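Local coordinates for protein HepC.19480.a.B1 (Helicobacter pylori, PDB 6MTZ) that is of unknown function but probably acts as a phosphoesterase of the DHH/DHHA1 family, cleaving phosphoester bonds, at residues A[26-30]-A[147-152]; A[74-80]-A[110-116]; A[185-189]-A[268-272]; A[258-262]-A[349-355]. One frame throughout, in Å; residues are numbered along the deposited sequence.

The fold is consistent with a DHH/DHHA1 architecture. Contacts 1 and 2 lie in the N-terminal domain, built round the parallel sheet 35-39, 10-15, 64-70, 95-102 and 117-119. Contact 2 is nested inside the loop closed by contact 1, and their centres are 27 Å apart. Contacts 3 and 4 come later and cross in sequence. Both reach the mixed sheet of the C-terminal domain, through neighbouring strands 264-270 and 258-261. They touch where L268 packs on V259, with centres 20 Å apart. Contact 3 joins this sheet to the loop before helix 190-203, so it probably helps join the two halves. Contacts 1 and 4 lie on opposite sides of the chain's centre, with centres 48 Å apart.

Contact 1: residues A[26-30]-A[147-152]; sequences LVSKQ and WLEPLV
This is a buried helix-to-helix contact, in which L26 and V27 of helix 19-29, together with Q30, pack on W147, L148, L151 and V152 of helix 145-159. Helix 19-29 is the connection of a beta-alpha-beta crossover, between parallel strands 10-15 and 35-39 of the DHH-type domain. Helix 145-159 lies outside it. L148 is the central side chain. Its CG is anti to the backbone N (chi1 180°), which carries both methyls across to the other helix. L148 CD1 meets L26 CD2 at 3.6 Å and also touches V27. L148 CD2 packs 3.9 Å from Q30 CG, and these two side chains run alongside in opposite senses. W147 brings the six-membered part of its indole back toward helix 19-29. L26 CD2 lies at the edge of that ring, 4.1 Å from W147 CZ3. The Q30 amide meets the indole obliquely, with the planes 72° apart and Q30 NE2 4.0 Å from W147 CH2. The amide oxygen OE1 is hydrogen-bonded to N144 ND2, which helps to orient the group. No hydrogen bond joins the two segments, so the grip is mainly apolar. At the far end, V27 and V152 meet roughly perpendicular, with their CG2 methyls 3.7 Å apart.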
loop_
_atom_site.group_PDB
_atom_site.type_symbol
_atom_site.label_atom_id
_atom_site.label_comp_id
_atom_site.label_asym_id
_atom_site.label_seq_id
_atom_site.Cartn_x
_atom_site.Cartn_y
_atom_site.Cartn_z
ATOM N N LEU A 26 4.990 5.813 -9.883
ATOM C CA LEU A 26 4.464 6.666 -10.945
ATOM C C LEU A 26 5.444 6.712 -12.103
ATOM O O LEU A 26 5.056 6.584 -13.274
ATOM C CB LEU A 26 4.191 8.079 -10.423
ATOM C CG LEU A 26 3.565 9.092 -11.397
ATOM C CD1 LEU A 26 2.776 10.136 -10.634
ATOM C CD2 LEU A 26 4.601 9.803 -12.248
ATOM N N VAL A 27 6.725 6.879 -11.791
ATOM C CA VAL A 27 7.729 6.988 -12.839
ATOM C C VAL A 27 7.816 5.683 -13.611
ATOM O O VAL A 27 7.745 5.672 -14.845
ATOM C CB VAL A 27 9.086 7.387 -12.237
ATOM C CG1 VAL A 27 10.216 7.117 -13.242
ATOM C CG2 VAL A 27 9.071 8.865 -11.809
ATOM N N SER A 28 7.930 4.555 -12.899
ATOM C CA SER A 28 8.128 3.285 -13.592
ATOM C C SER A 28 6.928 2.919 -14.443
ATOM O O SER A 28 7.094 2.294 -15.494
ATOM C CB SER A 28 8.430 2.153 -12.612
ATOM O OG SER A 28 7.320 1.857 -11.792
ATOM N N LYS A 29 5.709 3.280 -14.006
ATOM C CA LYS A 29 4.534 2.993 -14.842
ATOM C C LYS A 29 4.528 3.817 -16.126
ATOM O O LYS A 29 3.803 3.476 -17.068
ATOM C CB LYS A 29 3.234 3.242 -14.068
ATOM C CG LYS A 29 2.870 2.117 -13.107
ATOM C CD LYS A 29 2.059 2.617 -11.934
ATOM C CE LYS A 29 0.600 2.348 -12.149
ATOM N NZ LYS A 29 0.352 0.904 -12.057
ATOM N N GLN A 30 5.318 4.888 -16.196
ATOM C CA GLN A 30 5.419 5.618 -17.449
ATOM C C GLN A 30 6.274 4.885 -18.475
ATOM O O GLN A 30 6.231 5.242 -19.657
ATOM C CB GLN A 30 5.960 7.025 -17.187
ATOM C CG GLN A 30 4.987 7.879 -16.335
ATOM C CD GLN A 30 3.788 8.384 -17.135
ATOM O OE1 GLN A 30 3.936 8.844 -18.270
ATOM N NE2 GLN A 30 2.591 8.286 -16.549
ATOM N N TRP A 147 5.717 17.275 -18.075
ATOM C CA TRP A 147 5.321 17.348 -16.673
ATOM C C TRP A 147 6.032 16.325 -15.800
ATOM O O TRP A 147 6.201 16.571 -14.598
ATOM C CB TRP A 147 3.799 17.202 -16.506
ATOM C CG TRP A 147 3.189 15.898 -16.961
ATOM C CD1 TRP A 147 2.560 15.664 -18.156
ATOM C CD2 TRP A 147 3.115 14.671 -16.224
ATOM N NE1 TRP A 147 2.125 14.362 -18.213
ATOM C CE2 TRP A 147 2.442 13.736 -17.036
ATOM C CE3 TRP A 147 3.560 14.268 -14.962
ATOM C CZ2 TRP A 147 2.192 12.437 -16.624
ATOM C CZ3 TRP A 147 3.315 12.962 -14.553
ATOM C CH2 TRP A 147 2.646 12.064 -15.387
ATOM N N LEU A 148 6.491 15.213 -16.373
ATOM C CA LEU A 148 7.083 14.166 -15.548
ATOM C C LEU A 148 8.418 14.611 -14.950
ATOM O O LEU A 148 8.673 14.390 -13.755
ATOM C CB LEU A 148 7.234 12.881 -16.366
ATOM C CG LEU A 148 7.851 11.717 -15.582
ATOM C CD1 LEU A 148 7.050 11.427 -14.311
ATOM C CD2 LEU A 148 7.924 10.483 -16.446
ATOM N N GLU A 149 9.276 15.268 -15.750
ATOM C CA GLU A 149 10.565 15.686 -15.200
ATOM C C GLU A 149 10.400 16.769 -14.136
ATOM O O GLU A 149 11.080 16.705 -13.105
ATOM C CB GLU A 149 11.525 16.134 -16.310
ATOM C CG GLU A 149 12.026 14.947 -17.131
ATOM C CD GLU A 149 13.040 15.325 -18.195
ATOM O OE1 GLU A 149 13.380 16.521 -18.311
ATOM O OE2 GLU A 149 13.499 14.418 -18.921
ATOM N N PRO A 150 9.519 17.762 -14.314
ATOM C CA PRO A 150 9.257 18.682 -13.194
ATOM C C PRO A 150 8.736 17.981 -11.948
ATOM O O PRO A 150 9.138 18.321 -10.826
ATOM C CB PRO A 150 8.216 19.640 -13.785
ATOM C CG PRO A 150 8.595 19.695 -15.222
ATOM C CD PRO A 150 8.901 18.257 -15.554
ATOM N N LEU A 151 7.844 17.009 -12.116
ATOM C CA LEU A 151 7.348 16.268 -10.959
ATOM C C LEU A 151 8.484 15.537 -10.255
ATOM O O LEU A 151 8.566 15.540 -9.020
ATOM C CB LEU A 151 6.245 15.297 -11.391
ATOM C CG LEU A 151 5.394 14.614 -10.302
ATOM C CD1 LEU A 151 4.052 14.206 -10.861
ATOM C CD2 LEU A 151 6.082 13.382 -9.742
ATOM N N VAL A 152 9.375 14.911 -11.028
ATOM C CA VAL A 152 10.515 14.222 -10.434
ATOM C C VAL A 152 11.375 15.200 -9.650
ATOM O O VAL A 152 11.742 14.942 -8.497
ATOM C CB VAL A 152 11.323 13.499 -11.524
ATOM C CG1 VAL A 152 12.682 13.076 -10.977
ATOM C CG2 VAL A 152 10.537 12.299 -12.021
#

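Contact 2: residues A[74-80]-A[110-116]; sequences LNLNEAE and VAESFHW
A79 lays its CB over one face of the F114 ring, a CH-pi contact with CB 3.9 Å from the ring centroid and 24° off the normal. A79 belongs to helix 76-85, the crossover helix between parallel strands 64-70 and 95-102 of the DHH-type domain. F114 sits in the loop that leads from helix 108-111 to edge strand 117-119. The A79 methyl is shared by three side chains. V110 CG1 lies 3.8 Å from A79 CB. W116 CH2 lies 3.7 Å from the same A79 CB. W116 turns its ring edge to the helix, with W116 CZ2 3.5 Å from the carbonyl O of A79. One indole face is covered within its own loop by CB of F114, and NE1 is hydrogen-bonded to Q83. L76 packs beside V110, with L76 CD2 3.6 Å from V110 CG2. The same CD2 lies at the edge of F114. E80 comes across the ring at about a right angle, its CG in the ring plane at the edge. The helix start is held by N75 at the N-cap, where N75 OD1 accepts from E78 N at 3.1 Å.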
loop_
_atom_site.group_PDB
_atom_site.type_symbol
_atom_site.label_atom_id
_atom_site.label_comp_id
_atom_site.label_asym_id
_atom_site.label_seq_id
_atom_site.Cartn_x
_atom_site.Cartn_y
_atom_site.Cartn_z
ATOM N N LEU A 74 18.261 -3.013 1.947
ATOM C CA LEU A 74 18.189 -4.399 2.370
ATOM C C LEU A 74 19.337 -4.674 3.324
ATOM O O LEU A 74 20.421 -4.092 3.197
ATOM C CB LEU A 74 18.255 -5.345 1.162
ATOM C CG LEU A 74 17.304 -5.066 -0.017
ATOM C CD1 LEU A 74 17.582 -6.012 -1.187
ATOM C CD2 LEU A 74 15.858 -5.183 0.420
ATOM N N ASN A 75 19.094 -5.545 4.300
ATOM C CA ASN A 75 20.228 -6.032 5.064
ATOM C C ASN A 75 20.957 -7.094 4.252
ATOM O O ASN A 75 20.463 -7.571 3.225
ATOM C CB ASN A 75 19.792 -6.587 6.418
ATOM C CG ASN A 75 18.495 -7.350 6.342
ATOM O OD1 ASN A 75 18.416 -8.411 5.720
ATOM N ND2 ASN A 75 17.463 -6.816 6.987
ATOM N N LEU A 76 22.155 -7.453 4.720
ATOM C CA LEU A 76 22.998 -8.379 3.967
ATOM C C LEU A 76 22.269 -9.683 3.691
ATOM O O LEU A 76 22.400 -10.264 2.608
ATOM C CB LEU A 76 24.295 -8.655 4.728
ATOM C CG LEU A 76 25.407 -7.605 4.673
ATOM C CD1 LEU A 76 26.573 -8.028 5.556
ATOM C CD2 LEU A 76 25.877 -7.383 3.236
ATOM N N ASN A 77 21.481 -10.145 4.655
ATOM C CA ASN A 77 20.830 -11.437 4.511
ATOM C C ASN A 77 19.771 -11.408 3.417
ATOM O O ASN A 77 19.656 -12.362 2.640
ATOM C CB ASN A 77 20.218 -11.855 5.845
ATOM C CG ASN A 77 19.701 -13.264 5.820
ATOM O OD1 ASN A 77 20.426 -14.207 6.139
ATOM N ND2 ASN A 77 18.442 -13.425 5.425
ATOM N N GLU A 78 18.990 -10.325 3.338
ATOM C CA GLU A 78 17.970 -10.231 2.294
ATOM C C GLU A 78 18.589 -10.019 0.919
ATOM O O GLU A 78 18.076 -10.538 -0.080
ATOM C CB GLU A 78 16.982 -9.111 2.608
ATOM C CG GLU A 78 15.740 -9.598 3.334
ATOM C CD GLU A 78 14.992 -10.675 2.559
ATOM O OE1 GLU A 78 14.745 -10.473 1.354
ATOM O OE2 GLU A 78 14.654 -11.724 3.150
ATOM N N ALA A 79 19.679 -9.251 0.838
ATOM C CA ALA A 79 20.377 -9.104 -0.438
ATOM C C ALA A 79 20.971 -10.432 -0.889
ATOM O O ALA A 79 20.893 -10.784 -2.072
ATOM C CB ALA A 79 21.465 -8.033 -0.333
ATOM N N GLU A 80 21.549 -11.194 0.048
ATOM C CA GLU A 80 22.046 -12.528 -0.273
ATOM C C GLU A 80 20.920 -13.433 -0.746
ATOM O O GLU A 80 21.066 -14.163 -1.734
ATOM C CB GLU A 80 22.741 -13.150 0.942
ATOM C CG GLU A 80 24.239 -12.886 1.043
ATOM C CD GLU A 80 25.020 -13.431 -0.146
ATOM O OE1 GLU A 80 24.499 -14.317 -0.859
ATOM O OE2 GLU A 80 26.158 -12.966 -0.371
ATOM N N VAL A 110 26.164 -2.929 2.391
ATOM C CA VAL A 110 25.487 -3.878 1.515
ATOM C C VAL A 110 25.648 -3.470 0.052
ATOM O O VAL A 110 25.812 -4.321 -0.830
ATOM C CB VAL A 110 24.009 -4.001 1.921
ATOM C CG1 VAL A 110 23.312 -5.050 1.077
ATOM C CG2 VAL A 110 23.913 -4.342 3.398
ATOM N N ALA A 111 25.639 -2.164 -0.224
ATOM C CA ALA A 111 25.757 -1.686 -1.600
ATOM C C ALA A 111 27.078 -2.105 -2.242
ATOM O O ALA A 111 27.121 -2.444 -3.430
ATOM C CB ALA A 111 25.606 -0.165 -1.637
ATOM N N GLU A 112 28.167 -2.082 -1.487
ATOM C CA GLU A 112 29.455 -2.451 -2.067
ATOM C C GLU A 112 29.704 -3.963 -2.063
ATOM O O GLU A 112 30.804 -4.396 -2.412
ATOM C CB GLU A 112 30.586 -1.719 -1.337
ATOM C CG GLU A 112 30.498 -1.787 0.173
ATOM C CD GLU A 112 31.465 -0.836 0.854
ATOM O OE1 GLU A 112 31.911 -1.148 1.986
ATOM O OE2 GLU A 112 31.768 0.222 0.255
ATOM N N SER A 113 28.717 -4.775 -1.686
ATOM C CA SER A 113 28.817 -6.222 -1.833
ATOM C C SER A 113 28.019 -6.761 -3.012
ATOM O O SER A 113 28.123 -7.950 -3.313
ATOM C CB SER A 113 28.344 -6.927 -0.554
ATOM O OG SER A 113 29.142 -6.558 0.551
ATOM N N PHE A 114 27.210 -5.936 -3.673
ATOM C CA PHE A 114 26.354 -6.427 -4.746
ATOM C C PHE A 114 26.364 -5.431 -5.895
ATOM O O PHE A 114 26.042 -4.250 -5.706
ATOM C CB PHE A 114 24.931 -6.685 -4.237
ATOM C CG PHE A 114 24.862 -7.759 -3.181
ATOM C CD1 PHE A 114 24.652 -9.084 -3.533
ATOM C CD2 PHE A 114 25.040 -7.448 -1.842
ATOM C CE1 PHE A 114 24.606 -10.078 -2.566
ATOM C CE2 PHE A 114 24.992 -8.437 -0.869
ATOM C CZ PHE A 114 24.776 -9.752 -1.231
ATOM N N HIS A 115 26.739 -5.921 -7.083
ATOM C CA HIS A 115 26.855 -5.055 -8.250
ATOM C C HIS A 115 25.511 -4.453 -8.643
ATOM O O HIS A 115 25.474 -3.345 -9.190
ATOM C CB HIS A 115 27.469 -5.834 -9.413
ATOM C CG HIS A 115 28.885 -6.255 -9.170
ATOM N ND1 HIS A 115 29.863 -5.375 -8.754
ATOM C CD2 HIS A 115 29.492 -7.462 -9.288
ATOM C CE1 HIS A 115 31.007 -6.022 -8.620
ATOM N NE2 HIS A 115 30.809 -7.289 -8.938
ATOM N N TRP A 116 24.403 -5.156 -8.353
ATOM C CA TRP A 116 23.052 -4.708 -8.670
ATOM C C TRP A 116 22.491 -3.745 -7.637
ATOM O O TRP A 116 21.376 -3.249 -7.827
ATOM C CB TRP A 116 22.090 -5.905 -8.791
ATOM C CG TRP A 116 22.172 -6.885 -7.633
ATOM C CD1 TRP A 116 22.933 -8.018 -7.573
ATOM C CD2 TRP A 116 21.469 -6.811 -6.384
ATOM N NE1 TRP A 116 22.751 -8.652 -6.368
ATOM C CE2 TRP A 116 21.854 -7.936 -5.620
ATOM C CE3 TRP A 116 20.549 -5.908 -5.837
ATOM C CZ2 TRP A 116 21.361 -8.174 -4.339
ATOM C CZ3 TRP A 116 20.058 -6.148 -4.561
ATOM C CH2 TRP A 116 20.458 -7.271 -3.832
#

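Contact 3: residues A[185-189]-A[268-272]; sequences NRFMF and LSYSM
An Asx motif at N185 starts the bend before helix 190-203, and the N185 side chain also bonds S271, just past strand 264-270. The contact joins the loop after helix 168-180 to the mixed sheet of the DHHA1-like domain. N185 CG is anti to the backbone N (chi1 -179°), which sets the amide between loop and strand. N185 OD1 accepts from M188 N at 2.8 Å, in the carbonyl plane. N185 ND2 donates to S271 OG at 3.0 Å, and OG lies in the amide plane. S271 OG donates to Y270 O at 2.6 Å. Two waters extend the network: one bridges N185 ND2 and M272 O, the other F187 N and S271 OG. Beside it the rings of F187 and Y270 form a T-shaped pair, with planes at 68°. Y270 CD2 stands over the centre of the F187 face. M188 SD accepts a weak hydrogen bond from Y270 N at 3.5 Å. M272 packs on F189, with M272 CE 3.8 Å from F189 CE2. R186 is salt-bridged to E45 of the N-terminal domain. With both amide atoms bonded, N185 is held against rotation, which is consistent with a fixed local join between this loop and the sheet.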
loop_
_atom_site.group_PDB
_atom_site.type_symbol
_atom_site.label_atom_id
_atom_site.label_comp_id
_atom_site.label_asym_id
_atom_site.label_seq_id
_atom_site.Cartn_x
_atom_site.Cartn_y
_atom_site.Cartn_z
ATOM N N ASN A 185 -7.559 1.409 3.124
ATOM C CA ASN A 185 -6.623 0.587 3.887
ATOM C C ASN A 185 -5.649 -0.136 2.963
ATOM O O ASN A 185 -6.060 -0.845 2.031
ATOM C CB ASN A 185 -7.385 -0.437 4.735
ATOM C CG ASN A 185 -6.455 -1.307 5.567
ATOM O OD1 ASN A 185 -6.019 -2.364 5.127
ATOM N ND2 ASN A 185 -6.163 -0.865 6.788
ATOM N N ARG A 186 -4.351 0.039 3.244
ATOM C CA ARG A 186 -3.320 -0.470 2.345
ATOM C C ARG A 186 -3.258 -1.990 2.372
ATOM O O ARG A 186 -3.081 -2.625 1.321
ATOM C CB ARG A 186 -1.953 0.124 2.698
ATOM C CG ARG A 186 -0.847 -0.270 1.707
ATOM C CD ARG A 186 0.467 0.540 1.911
ATOM N NE ARG A 186 1.136 0.288 3.194
ATOM C CZ ARG A 186 2.055 -0.661 3.401
ATOM N NH1 ARG A 186 2.436 -1.461 2.410
ATOM N NH2 ARG A 186 2.610 -0.804 4.598
ATOM N N PHE A 187 -3.412 -2.594 3.555
ATOM C CA PHE A 187 -3.336 -4.049 3.646
ATOM C C PHE A 187 -4.475 -4.703 2.877
ATOM O O PHE A 187 -4.259 -5.650 2.112
ATOM C CB PHE A 187 -3.377 -4.523 5.100
ATOM C CG PHE A 187 -3.273 -6.027 5.226
ATOM C CD1 PHE A 187 -4.398 -6.830 5.170
ATOM C CD2 PHE A 187 -2.035 -6.635 5.320
ATOM C CE1 PHE A 187 -4.288 -8.219 5.237
ATOM C CE2 PHE A 187 -1.922 -8.010 5.395
ATOM C CZ PHE A 187 -3.048 -8.803 5.352
ATOM N N MET A 188 -5.703 -4.231 3.091
ATOM C CA MET A 188 -6.845 -4.902 2.487
ATOM C C MET A 188 -6.973 -4.593 0.999
ATOM O O MET A 188 -7.450 -5.444 0.244
ATOM C CB MET A 188 -8.132 -4.517 3.224
ATOM C CG MET A 188 -8.190 -4.995 4.692
ATOM S SD MET A 188 -8.151 -6.782 4.897
ATOM C CE MET A 188 -9.774 -7.273 4.275
ATOM N N PHE A 189 -6.550 -3.403 0.560
ATOM C CA PHE A 189 -6.796 -2.921 -0.804
ATOM C C PHE A 189 -5.496 -2.416 -1.428
ATOM O O PHE A 189 -5.378 -1.259 -1.822
ATOM C CB PHE A 189 -7.847 -1.822 -0.801
ATOM C CG PHE A 189 -8.981 -2.084 0.152
ATOM C CD1 PHE A 189 -9.792 -3.187 -0.019
ATOM C CD2 PHE A 189 -9.235 -1.218 1.210
ATOM C CE1 PHE A 189 -10.858 -3.430 0.858
ATOM C CE2 PHE A 189 -10.284 -1.449 2.085
ATOM C CZ PHE A 189 -11.103 -2.560 1.909
ATOM N N LEU A 268 -14.088 -10.942 8.373
ATOM C CA LEU A 268 -12.841 -10.626 9.062
ATOM C C LEU A 268 -11.956 -9.764 8.171
ATOM O O LEU A 268 -11.581 -10.181 7.067
ATOM C CB LEU A 268 -12.105 -11.905 9.459
ATOM C CG LEU A 268 -10.649 -11.659 9.842
ATOM C CD1 LEU A 268 -10.578 -10.988 11.184
ATOM C CD2 LEU A 268 -9.890 -12.970 9.857
ATOM N N SER A 269 -11.617 -8.574 8.653
ATOM C CA SER A 269 -10.641 -7.709 8.008
ATOM C C SER A 269 -9.428 -7.562 8.925
ATOM O O SER A 269 -9.429 -8.042 10.062
ATOM C CB SER A 269 -11.255 -6.349 7.676
ATOM O OG SER A 269 -11.454 -5.586 8.849
ATOM N N TYR A 270 -8.399 -6.860 8.436
ATOM C CA TYR A 270 -7.125 -6.758 9.146
ATOM C C TYR A 270 -6.531 -5.374 8.980
ATOM O O TYR A 270 -6.409 -4.892 7.852
ATOM C CB TYR A 270 -6.126 -7.786 8.629
ATOM C CG TYR A 270 -4.782 -7.795 9.320
ATOM C CD1 TYR A 270 -4.660 -8.252 10.627
ATOM C CD2 TYR A 270 -3.622 -7.413 8.644
ATOM C CE1 TYR A 270 -3.438 -8.305 11.263
ATOM C CE2 TYR A 270 -2.372 -7.461 9.277
ATOM C CZ TYR A 270 -2.291 -7.906 10.587
ATOM O OH TYR A 270 -1.070 -7.967 11.231
ATOM N N SER A 271 -6.160 -4.752 10.103
ATOM C CA SER A 271 -5.545 -3.423 10.212
ATOM C C SER A 271 -6.488 -2.271 9.875
ATOM O O SER A 271 -6.028 -1.129 9.737
ATOM C CB SER A 271 -4.280 -3.294 9.350
ATOM O OG SER A 271 -4.603 -3.086 7.976
ATOM N N MET A 272 -7.797 -2.501 9.773
ATOM C CA MET A 272 -8.649 -1.400 9.310
ATOM C C MET A 272 -8.901 -0.340 10.377
ATOM O O MET A 272 -9.227 0.800 10.025
ATOM C CB MET A 272 -9.957 -1.952 8.770
ATOM C CG MET A 272 -9.693 -2.843 7.563
ATOM S SD MET A 272 -11.067 -2.992 6.420
ATOM C CE MET A 272 -11.139 -1.327 5.742
HETATM O O HOH W 1 -7.564 1.721 7.467
HETATM O O HOH W 2 -3.002 -1.614 6.289
#

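Contact 4: residues A[258-262]-A[349-355]; sequences SVYYQ and EEIFNNA
Aromatic and apolar contacts carry most of this interface, between strand 258-261 at the edge of the mixed sheet and the C-terminal helix 341-353 of the DHHA1-like domain. F352 is the central side chain. Y261 CB stands over the centre of its face, a CH-pi contact with Y261 CB 4.0 Å from the F352 centroid and 3° off the normal. The Y261 and F352 rings themselves meet obliquely. V259 CG2 comes to the edge of F352, 4.0 Å from F352 CE2. At the end of the chain, A355 CB packs 3.4 Å from Y261 CE1. Among backbone groups, the carbonyl O of Y260 lies 3.4 Å from F352 CB. Strand 258-261 and helix 349-353 run in roughly the same direction, at 24°, with their axes 8.0 Å apart. One hydrogen bond crosses the contact. Q262 follows the strand, and its extended chain carries NE2 out to the chain end. Q262 NE2 donates to A355 O at 2.9 Å. The bond is nearly straight, at 167°, and the acceptor lies in the amide plane. This acceptor belongs to the C-terminal carboxylate, whose negative charge probably strengthens the bond; in this crystal, a neutral amide thus ties the exposed chain end to the hairpin turn, beside an apolar interior.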
loop_
_atom_site.group_PDB
_atom_site.type_symbol
_atom_site.label_atom_id
_atom_site.label_comp_id
_atom_site.label_asym_id
_atom_site.label_seq_id
_atom_site.Cartn_x
_atom_site.Cartn_y
_atom_site.Cartn_z
ATOM N N SER A 258 -14.755 -14.775 5.149
ATOM C CA SER A 258 -15.857 -15.241 5.982
ATOM C C SER A 258 -15.340 -16.098 7.124
ATOM O O SER A 258 -14.490 -16.969 6.922
ATOM C CB SER A 258 -16.852 -16.043 5.160
ATOM O OG SER A 258 -17.729 -15.186 4.476
ATOM N N VAL A 259 -15.859 -15.855 8.321
ATOM C CA VAL A 259 -15.522 -16.642 9.496
ATOM C C VAL A 259 -16.825 -16.987 10.205
ATOM O O VAL A 259 -17.847 -16.317 10.034
ATOM C CB VAL A 259 -14.545 -15.895 10.433
ATOM C CG1 VAL A 259 -13.139 -15.934 9.848
ATOM C CG2 VAL A 259 -14.995 -14.441 10.629
ATOM N N TYR A 260 -16.788 -18.054 11.004
ATOM C CA TYR A 260 -18.011 -18.636 11.555
ATOM C C TYR A 260 -17.858 -18.852 13.051
ATOM O O TYR A 260 -17.005 -19.630 13.489
ATOM C CB TYR A 260 -18.354 -19.944 10.837
ATOM C CG TYR A 260 -18.502 -19.717 9.346
ATOM C CD1 TYR A 260 -17.394 -19.771 8.500
ATOM C CD2 TYR A 260 -19.742 -19.399 8.786
ATOM C CE1 TYR A 260 -17.517 -19.543 7.139
ATOM C CE2 TYR A 260 -19.873 -19.165 7.420
ATOM C CZ TYR A 260 -18.755 -19.243 6.604
ATOM O OH TYR A 260 -18.869 -19.023 5.252
ATOM N N TYR A 261 -18.681 -18.151 13.825
ATOM C CA TYR A 261 -18.763 -18.299 15.275
ATOM C C TYR A 261 -20.108 -18.931 15.608
ATOM O O TYR A 261 -21.157 -18.285 15.467
ATOM C CB TYR A 261 -18.606 -16.945 15.966
ATOM C CG TYR A 261 -18.879 -16.995 17.456
ATOM C CD1 TYR A 261 -17.928 -17.495 18.338
ATOM C CD2 TYR A 261 -20.087 -16.533 17.979
ATOM C CE1 TYR A 261 -18.171 -17.540 19.698
ATOM C CE2 TYR A 261 -20.341 -16.579 19.334
ATOM C CZ TYR A 261 -19.381 -17.091 20.188
ATOM O OH TYR A 261 -19.617 -17.127 21.533
ATOM N N GLN A 262 -20.081 -20.188 16.050
ATOM C CA GLN A 262 -21.289 -20.939 16.404
ATOM C C GLN A 262 -22.201 -20.947 15.192
ATOM O O GLN A 262 -21.804 -21.502 14.145
ATOM C CB GLN A 262 -21.906 -20.346 17.673
ATOM C CG GLN A 262 -20.998 -20.329 18.872
ATOM C CD GLN A 262 -21.742 -19.978 20.146
ATOM O OE1 GLN A 262 -22.810 -19.360 20.106
ATOM N NE2 GLN A 262 -21.187 -20.380 21.283
ATOM N N GLU A 349 -9.956 -18.558 12.886
ATOM C CA GLU A 349 -10.629 -19.846 12.722
ATOM C C GLU A 349 -10.326 -20.789 13.882
ATOM O O GLU A 349 -11.233 -21.422 14.435
ATOM C CB GLU A 349 -10.224 -20.484 11.390
ATOM C CG GLU A 349 -10.569 -19.595 10.181
ATOM C CD GLU A 349 -10.294 -20.240 8.824
ATOM O OE1 GLU A 349 -9.225 -20.865 8.641
ATOM O OE2 GLU A 349 -11.157 -20.106 7.932
ATOM N N GLU A 350 -9.050 -20.889 14.271
ATOM C CA GLU A 350 -8.690 -21.775 15.373
ATOM C C GLU A 350 -9.440 -21.391 16.643
ATOM O O GLU A 350 -10.023 -22.248 17.314
ATOM C CB GLU A 350 -7.178 -21.755 15.603
ATOM N N ILE A 351 -9.471 -20.095 16.967
ATOM C CA ILE A 351 -10.210 -19.640 18.146
ATOM C C ILE A 351 -11.699 -19.956 18.004
ATOM O O ILE A 351 -12.331 -20.484 18.927
ATOM C CB ILE A 351 -9.981 -18.135 18.374
ATOM C CG1 ILE A 351 -8.510 -17.861 18.692
ATOM C CG2 ILE A 351 -10.890 -17.632 19.494
ATOM C CD1 ILE A 351 -8.155 -16.394 18.778
ATOM N N PHE A 352 -12.286 -19.622 16.849
ATOM C CA PHE A 352 -13.721 -19.836 16.658
ATOM C C PHE A 352 -14.082 -21.318 16.634
ATOM O O PHE A 352 -15.211 -21.688 16.978
ATOM C CB PHE A 352 -14.189 -19.154 15.367
ATOM C CG PHE A 352 -14.415 -17.669 15.501
ATOM C CD1 PHE A 352 -14.363 -17.050 16.744
ATOM C CD2 PHE A 352 -14.708 -16.895 14.390
ATOM C CE1 PHE A 352 -14.587 -15.687 16.878
ATOM C CE2 PHE A 352 -14.934 -15.515 14.509
ATOM C CZ PHE A 352 -14.871 -14.914 15.752
ATOM N N ASN A 353 -13.137 -22.183 16.261
ATOM C CA ASN A 353 -13.476 -23.586 16.048
ATOM C C ASN A 353 -13.952 -24.257 17.332
ATOM O O ASN A 353 -14.877 -25.077 17.302
ATOM C CB ASN A 353 -12.281 -24.335 15.468
ATOM C CG ASN A 353 -12.573 -25.802 15.260
ATOM O OD1 ASN A 353 -12.278 -26.634 16.117
ATOM N ND2 ASN A 353 -13.175 -26.129 14.122
ATOM N N ASN A 354 -13.336 -23.926 18.470
ATOM C CA ASN A 354 -13.750 -24.481 19.756
ATOM C C ASN A 354 -14.856 -23.680 20.426
ATOM O O ASN A 354 -15.360 -24.105 21.472
ATOM C CB ASN A 354 -12.562 -24.564 20.722
ATOM C CG ASN A 354 -11.562 -25.601 20.311
ATOM O OD1 ASN A 354 -11.827 -26.800 20.406
ATOM N ND2 ASN A 354 -10.399 -25.154 19.842
ATOM N N ALA A 355 -15.239 -22.547 19.855
ATOM C CA ALA A 355 -16.146 -21.623 20.523
ATOM C C ALA A 355 -17.573 -22.159 20.592
ATOM O O ALA A 355 -18.467 -21.473 21.084
ATOM C CB ALA A 355 -16.119 -20.276 19.822
ATOM O OXT ALA A 355 -17.864 -23.283 20.179
#